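Local coordinates for protein reducing-end xylose-releasing exo-oligoxylanase Rex8A (Paenibacillus barcinonensis, PDB 6SUD) that releases xylose from the reducing ends of linear and branched xylooligosaccharides as a family 8 glycoside hydrolase, an exo-oligoxylanase of xylan breakdown, at residues Q286-S298 / N329-A341. The protein carries 1 engineered substitution. Numbering follows the deposited sequence.
Sequences QVQQSNRIQAFFS and NAMASLAADGPDA
Asn329 lies against Phe297, its amide plane 30° from the ring and Asn329 ND2 3.4 Å from Phe297 CD2. The backbone O of Asn329 takes one N-H of Gln294 NE2 at 2.8 Å, almost straight (177°). Ala332 meets Ser290, a small residue whose OG is tied back to Gln286 O. Ser333 OG takes the other N-H of Gln294 NE2 at 2.8 Å; both acceptors lie in the glutamine's amide plane, which fixes its rotation. Glutamine suits this place because its chain, extended beyond CG, carries two N-H groups to two acceptors; a leucine here would probably leave Asn329 O and Ser333 OG without their shared donor. In the (α/α)6 barrel of family 8, the 3-10 turn and loop after helix 322-331 thus pack on helix 285-297, with Trp277 beside Ala335. Ala336 CB fits between Asn291 OD1 and Gln294 OE1. Asparagine offers acceptor and donor together: Asn291 OD1 accepts Asp337 N in its carbonyl plane, 2.9 Å, and weakly Gly338 N, while Asn291 ND2 donates to Asp337 OD1 at 2.9 Å. Asp340 sets OD1 3.4 Å from Ser298 CB, and one water joins its OD2 to Asn291 O. Ala341 O accepts from Ser333 OG.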
ATOM      1  N   GLN A 286      -8.332   8.392  14.150  1.00 10.09           N
ATOM      2  CA  GLN A 286      -8.093   8.315  12.685  1.00  9.43           C
ATOM      3  C   GLN A 286      -8.812   9.473  11.982  1.00  9.19           C
ATOM      4  O   GLN A 286      -8.252  10.060  11.017  1.00  8.40           O
ATOM      5  CB  GLN A 286      -8.482   6.933  12.156  1.00  9.71           C
ATOM      6  CG  GLN A 286      -7.551   5.839  12.665  1.00  9.68           C
ATOM      7  CD  GLN A 286      -7.899   4.462  12.157  1.00 10.13           C
ATOM      8  OE1 GLN A 286      -9.017   4.202  11.705  1.00 10.83           O
ATOM      9  NE2 GLN A 286      -6.933   3.559  12.264  1.00 10.66           N
ATOM     10  N   VAL A 287      -9.989   9.844  12.481  1.00  8.76           N
ATOM     11  CA  VAL A 287     -10.778  10.972  11.910  1.00  8.98           C
ATOM     12  C   VAL A 287      -9.976  12.259  12.103  1.00  8.74           C
ATOM     13  O   VAL A 287      -9.835  12.994  11.149  1.00  8.14           O
ATOM     14  CB  VAL A 287     -12.184  11.026  12.532  1.00  8.97           C
ATOM     15  CG1 VAL A 287     -12.936  12.299  12.183  1.00  8.81           C
ATOM     16  CG2 VAL A 287     -12.990   9.793  12.140  1.00  8.84           C
ATOM     17  N   GLN A 288      -9.424  12.485  13.298  1.00  9.46           N
ATOM     18  CA  GLN A 288      -8.676  13.728  13.614  1.00  9.82           C
ATOM     19  C   GLN A 288      -7.367  13.752  12.812  1.00  9.06           C
ATOM     20  O   GLN A 288      -7.073  14.806  12.240  1.00  8.92           O
ATOM     21  CB  GLN A 288      -8.528  13.887  15.132  1.00 10.28           C
ATOM     22  CG  GLN A 288      -9.870  13.959  15.867  1.00 11.06           C
ATOM     23  CD  GLN A 288     -10.881  14.918  15.278  1.00 11.61           C
ATOM     24  OE1 GLN A 288     -10.531  15.963  14.718  1.00 14.65           O
ATOM     25  NE2 GLN A 288     -12.153  14.573  15.369  1.00 11.81           N
ATOM     26  N   GLN A 289      -6.644  12.631  12.728  1.00  9.10           N
ATOM     27  CA  GLN A 289      -5.409  12.488  11.920  1.00  9.41           C
ATOM     28  C   GLN A 289      -5.722  12.863  10.469  1.00  9.06           C
ATOM     29  O   GLN A 289      -4.978  13.646   9.891  1.00  8.79           O
ATOM     30  CB  GLN A 289      -4.845  11.068  11.993  1.00  9.81           C
ATOM     31  CG  GLN A 289      -3.817  10.754  10.915  1.00 10.20           C
ATOM     32  CD  GLN A 289      -2.589  11.621  10.971  1.00 10.53           C
ATOM     33  OE1 GLN A 289      -2.265  12.212  11.998  1.00 11.05           O
ATOM     34  NE2 GLN A 289      -1.900  11.715   9.841  1.00 10.66           N
ATOM     35  N   SER A 290      -6.800  12.320   9.903  1.00  8.72           N
ATOM     36  CA  SER A 290      -7.228  12.639   8.519  1.00  8.63           C
ATOM     37  C   SER A 290      -7.536  14.144   8.384  1.00  8.43           C
ATOM     38  O   SER A 290      -7.077  14.743   7.410  1.00  8.19           O
ATOM     39  CB  SER A 290      -8.370  11.757   8.105  1.00  8.71           C
ATOM     40  OG  SER A 290      -7.995  10.388   8.231  1.00  9.10           O
ATOM     41  N   ASN A 291      -8.293  14.734   9.301  1.00  8.18           N
ATOM     42  CA  ASN A 291      -8.611  16.193   9.289  1.00  8.92           C
ATOM     43  C   ASN A 291      -7.311  17.025   9.304  1.00  8.94           C
ATOM     44  O   ASN A 291      -7.259  18.067   8.617  1.00  8.65           O
ATOM     45  CB  ASN A 291      -9.512  16.580  10.468  1.00  9.04           C
ATOM     46  CG  ASN A 291     -10.908  15.993  10.386  1.00  8.92           C
ATOM     47  OD1 ASN A 291     -11.368  15.609   9.320  1.00  9.73           O
ATOM     48  ND2 ASN A 291     -11.605  15.927  11.504  1.00  9.09           N
ATOM     49  N   ARG A 292      -6.325  16.618  10.109  1.00  9.13           N
ATOM     50  CA  ARG A 292      -5.071  17.385  10.337  1.00  9.84           C
ATOM     51  C   ARG A 292      -4.256  17.429   9.061  1.00  9.53           C
ATOM     52  O   ARG A 292      -3.876  18.547   8.646  1.00  8.82           O
ATOM     53  CB  ARG A 292      -4.179  16.777  11.421  1.00 10.46           C
ATOM     54  CG  ARG A 292      -4.709  17.040  12.809  1.00 11.00           C
ATOM     55  CD  ARG A 292      -3.760  16.731  13.940  1.00 11.80           C
ATOM     56  NE  ARG A 292      -4.573  16.842  15.153  1.00 11.83           N
ATOM     57  CZ  ARG A 292      -4.849  15.864  16.015  1.00 12.67           C
ATOM     58  NH1 ARG A 292      -4.345  14.649  15.857  1.00 13.01           N
ATOM     59  NH2 ARG A 292      -5.606  16.116  17.067  1.00 12.47           N
ATOM     60  N   ILE A 293      -4.009  16.268   8.458  1.00  9.86           N
ATOM     61  CA  ILE A 293      -3.160  16.259   7.233  1.00 10.60           C
ATOM     62  C   ILE A 293      -3.893  17.023   6.130  1.00 10.00           C
ATOM     63  O   ILE A 293      -3.214  17.764   5.421  1.00 10.19           O
ATOM     64  CB  ILE A 293      -2.698  14.848   6.828  1.00 11.31           C
ATOM     65  CG1 ILE A 293      -1.424  14.951   5.985  1.00 12.57           C
ATOM     66  CG2 ILE A 293      -3.807  14.057   6.158  1.00 11.55           C
ATOM     67  CD1 ILE A 293      -0.822  13.623   5.573  1.00 13.41           C
ATOM     68  N   GLN A 294      -5.223  16.914   6.017  1.00  9.96           N
ATOM     69  CA  GLN A 294      -5.972  17.673   4.969  1.00  9.68           C
ATOM     70  C   GLN A 294      -5.896  19.174   5.263  1.00  9.76           C
ATOM     71  O   GLN A 294      -5.699  19.941   4.337  1.00  9.81           O
ATOM     72  CB  GLN A 294      -7.417  17.198   4.848  1.00  9.93           C
ATOM     73  CG  GLN A 294      -7.542  15.932   4.015  1.00  9.61           C
ATOM     74  CD  GLN A 294      -8.974  15.578   3.709  1.00  9.87           C
ATOM     75  OE1 GLN A 294      -9.919  16.096   4.312  1.00  9.73           O
ATOM     76  NE2 GLN A 294      -9.143  14.702   2.735  1.00  9.71           N
ATOM     77  N   ALA A 295      -6.072  19.577   6.520  1.00 10.11           N
ATOM     78  CA  ALA A 295      -5.893  20.977   6.958  1.00 10.17           C
ATOM     79  C   ALA A 295      -4.483  21.448   6.572  1.00 10.35           C
ATOM     80  O   ALA A 295      -4.367  22.578   6.045  1.00 10.56           O
ATOM     81  CB  ALA A 295      -6.148  21.095   8.436  1.00  9.88           C
ATOM     82  N   PHE A 296      -3.448  20.624   6.810  1.00  9.82           N
ATOM     83  CA  PHE A 296      -2.038  21.001   6.519  1.00  9.83           C
ATOM     84  C   PHE A 296      -1.896  21.355   5.034  1.00  9.83           C
ATOM     85  O   PHE A 296      -1.235  22.352   4.752  1.00  9.49           O
ATOM     86  CB  PHE A 296      -1.014  19.927   6.906  1.00  9.84           C
ATOM     87  CG  PHE A 296       0.407  20.377   6.661  1.00  9.68           C
ATOM     88  CD1 PHE A 296       1.067  21.227   7.545  1.00 10.49           C
ATOM     89  CD2 PHE A 296       1.064  20.003   5.508  1.00  9.86           C
ATOM     90  CE1 PHE A 296       2.359  21.659   7.279  1.00 10.35           C
ATOM     91  CE2 PHE A 296       2.342  20.464   5.223  1.00 10.13           C
ATOM     92  CZ  PHE A 296       2.994  21.274   6.122  1.00 10.48           C
ATOM     93  N   PHE A 297      -2.532  20.613   4.130  1.00 10.60           N
ATOM     94  CA  PHE A 297      -2.354  20.781   2.660  1.00 11.18           C
ATOM     95  C   PHE A 297      -3.500  21.588   2.037  1.00 12.72           C
ATOM     96  O   PHE A 297      -3.497  21.738   0.802  1.00 13.61           O
ATOM     97  CB  PHE A 297      -2.185  19.421   1.978  1.00 10.79           C
ATOM     98  CG  PHE A 297      -0.826  18.839   2.246  1.00 10.15           C
ATOM     99  CD1 PHE A 297       0.314  19.438   1.738  1.00  9.83           C
ATOM    100  CD2 PHE A 297      -0.682  17.736   3.076  1.00  9.80           C
ATOM    101  CE1 PHE A 297       1.571  18.919   2.006  1.00  9.91           C
ATOM    102  CE2 PHE A 297       0.574  17.230   3.355  1.00  9.86           C
ATOM    103  CZ  PHE A 297       1.700  17.824   2.832  1.00  9.76           C
ATOM    104  N   SER A 298      -4.423  22.125   2.836  1.00 14.50           N
ATOM    105  CA  SER A 298      -5.674  22.740   2.317  1.00 16.06           C
ATOM    106  C   SER A 298      -5.352  23.918   1.384  1.00 16.73           C
ATOM    107  O   SER A 298      -6.017  24.017   0.337  1.00 16.83           O
ATOM    108  CB  SER A 298      -6.597  23.144   3.420  1.00 17.02           C
ATOM    109  OG  SER A 298      -5.987  24.078   4.278  1.00 18.65           O
ATOM    110  N   ASN A 329      -3.850  12.331   0.158  1.00  6.94           N
ATOM    111  CA  ASN A 329      -4.574  13.424   0.866  1.00  7.46           C
ATOM    112  C   ASN A 329      -6.074  13.312   0.573  1.00  7.46           C
ATOM    113  O   ASN A 329      -6.869  13.526   1.486  1.00  7.38           O
ATOM    114  CB  ASN A 329      -4.051  14.810   0.473  1.00  7.40           C
ATOM    115  CG  ASN A 329      -2.673  15.119   1.024  1.00  7.78           C
ATOM    116  OD1 ASN A 329      -2.252  14.550   2.036  1.00  7.53           O
ATOM    117  ND2 ASN A 329      -1.974  16.053   0.392  1.00  8.05           N
ATOM    118  N   ALA A 330      -6.448  13.019  -0.672  1.00  7.46           N
ATOM    119  CA  ALA A 330      -7.860  12.851  -1.078  1.00  7.71           C
ATOM    120  C   ALA A 330      -8.418  11.575  -0.437  1.00  7.71           C
ATOM    121  O   ALA A 330      -9.560  11.591   0.027  1.00  7.62           O
ATOM    122  CB  ALA A 330      -7.964  12.846  -2.582  1.00  7.85           C
ATOM    123  N   MET A 331      -7.617  10.519  -0.357  1.00  7.71           N
ATOM    124  CA  MET A 331      -8.080   9.216   0.180  1.00  7.96           C
ATOM    125  C   MET A 331      -8.410   9.357   1.675  1.00  8.07           C
ATOM    126  O   MET A 331      -9.272   8.589   2.157  1.00  7.02           O
ATOM    127  CB  MET A 331      -7.041   8.121  -0.055  1.00  8.49           C
ATOM    128  CG  MET A 331      -7.534   6.739   0.327  1.00  8.58           C
ATOM    129  SD  MET A 331      -6.764   5.414  -0.593  1.00  8.93           S
ATOM    130  CE  MET A 331      -7.296   4.012   0.393  1.00  8.96           C
ATOM    131  N   ALA A 332      -7.806  10.345   2.351  1.00  8.63           N
ATOM    132  CA  ALA A 332      -8.065  10.676   3.773  1.00  9.39           C
ATOM    133  C   ALA A 332      -9.527  11.102   3.964  1.00  9.80           C
ATOM    134  O   ALA A 332      -9.972  11.117   5.119  1.00  9.83           O
ATOM    135  CB  ALA A 332      -7.130  11.752   4.253  1.00  9.33           C
ATOM    136  N   SER A 333     -10.242  11.426   2.877  1.00 10.52           N
ATOM    137  CA  SER A 333     -11.681  11.806   2.917  1.00 10.85           C
ATOM    138  C   SER A 333     -12.569  10.618   3.315  1.00 11.27           C
ATOM    139  O   SER A 333     -13.720  10.879   3.736  1.00 10.61           O
ATOM    140  CB  SER A 333     -12.114  12.445   1.648  1.00 10.83           C
ATOM    141  OG  SER A 333     -11.499  13.731   1.533  1.00 11.52           O
ATOM    142  N   LEU A 334     -12.093   9.368   3.217  1.00 11.52           N
ATOM    143  CA  LEU A 334     -12.839   8.218   3.803  1.00 12.49           C
ATOM    144  C   LEU A 334     -13.039   8.434   5.310  1.00 12.47           C
ATOM    145  O   LEU A 334     -14.027   7.891   5.837  1.00 13.14           O
ATOM    146  CB  LEU A 334     -12.127   6.887   3.540  1.00 12.90           C
ATOM    147  CG  LEU A 334     -12.278   6.306   2.140  1.00 13.70           C
ATOM    148  CD1 LEU A 334     -11.336   5.127   1.936  1.00 14.26           C
ATOM    149  CD2 LEU A 334     -13.710   5.904   1.861  1.00 14.29           C
ATOM    150  N   ALA A 335     -12.145   9.158   5.986  1.00 12.05           N
ATOM    151  CA  ALA A 335     -12.175   9.314   7.463  1.00 12.99           C
ATOM    152  C   ALA A 335     -12.430  10.767   7.872  1.00 13.17           C
ATOM    153  O   ALA A 335     -13.108  10.982   8.879  1.00 13.37           O
ATOM    154  CB  ALA A 335     -10.898   8.791   8.064  1.00 13.46           C
ATOM    155  N   ALA A 336     -11.877  11.735   7.144  1.00 12.86           N
ATOM    156  CA  ALA A 336     -11.960  13.171   7.503  1.00 13.07           C
ATOM    157  C   ALA A 336     -13.429  13.608   7.471  1.00 13.58           C
ATOM    158  O   ALA A 336     -14.177  13.166   6.569  1.00 14.35           O
ATOM    159  CB  ALA A 336     -11.114  14.004   6.568  1.00 13.05           C
ATOM    160  N   ASP A 337     -13.833  14.428   8.430  1.00 14.15           N
ATOM    161  CA  ASP A 337     -15.180  15.063   8.457  1.00 14.66           C
ATOM    162  C   ASP A 337     -15.023  16.582   8.571  1.00 14.43           C
ATOM    163  O   ASP A 337     -16.007  17.262   8.950  1.00 13.17           O
ATOM    164  CB  ASP A 337     -16.010  14.497   9.603  1.00 16.39           C
ATOM    165  CG  ASP A 337     -15.429  14.817  10.967  1.00 17.37           C
ATOM    166  OD1 ASP A 337     -14.404  15.534  11.013  1.00 16.45           O
ATOM    167  OD2 ASP A 337     -16.006  14.352  11.968  1.00 18.48           O
ATOM    168  N   GLY A 338     -13.829  17.093   8.264  1.00 13.67           N
ATOM    169  CA  GLY A 338     -13.497  18.528   8.375  1.00 14.17           C
ATOM    170  C   GLY A 338     -13.892  19.307   7.127  1.00 14.59           C
ATOM    171  O   GLY A 338     -14.518  18.750   6.219  1.00 14.24           O
ATOM    172  N   PRO A 339     -13.528  20.612   7.053  1.00 14.53           N
ATOM    173  CA  PRO A 339     -13.977  21.483   5.964  1.00 14.70           C
ATOM    174  C   PRO A 339     -13.266  21.281   4.617  1.00 15.49           C
ATOM    175  O   PRO A 339     -13.590  21.984   3.685  1.00 14.73           O
ATOM    176  CB  PRO A 339     -13.679  22.897   6.479  1.00 14.52           C
ATOM    177  CG  PRO A 339     -12.543  22.726   7.493  1.00 14.36           C
ATOM    178  CD  PRO A 339     -12.653  21.308   8.017  1.00 14.52           C
ATOM    179  N   ASP A 340     -12.329  20.336   4.544  1.00 14.62           N
ATOM    180  CA  ASP A 340     -11.437  20.150   3.379  1.00 14.51           C
ATOM    181  C   ASP A 340     -11.767  18.839   2.662  1.00 14.94           C
ATOM    182  O   ASP A 340     -11.295  18.678   1.525  1.00 15.58           O
ATOM    183  CB  ASP A 340      -9.979  20.194   3.838  1.00 14.94           C
ATOM    184  CG  ASP A 340      -9.639  21.502   4.530  1.00 15.32           C
ATOM    185  OD1 ASP A 340      -9.870  22.559   3.889  1.00 14.63           O
ATOM    186  OD2 ASP A 340      -9.183  21.464   5.715  1.00 16.21           O
ATOM    187  N   ALA A 341     -12.505  17.919   3.288  1.00 14.83           N
ATOM    188  CA  ALA A 341     -12.741  16.569   2.722  1.00 15.37           C
ATOM    189  C   ALA A 341     -13.335  16.710   1.317  1.00 16.63           C
ATOM    190  O   ALA A 341     -12.797  16.101   0.361  1.00 16.57           O
ATOM    191  CB  ALA A 341     -13.642  15.748   3.608  1.00 15.92           C
TER
HETATM  192  O   HOH W   1     -14.852  14.954  14.581  1.00 26.00           O
HETATM  193  O   HOH W   2      -9.410  19.517   7.658  1.00 12.76           O
HETATM  194  O   HOH W   3     -11.143  17.845   6.387  1.00 10.07           O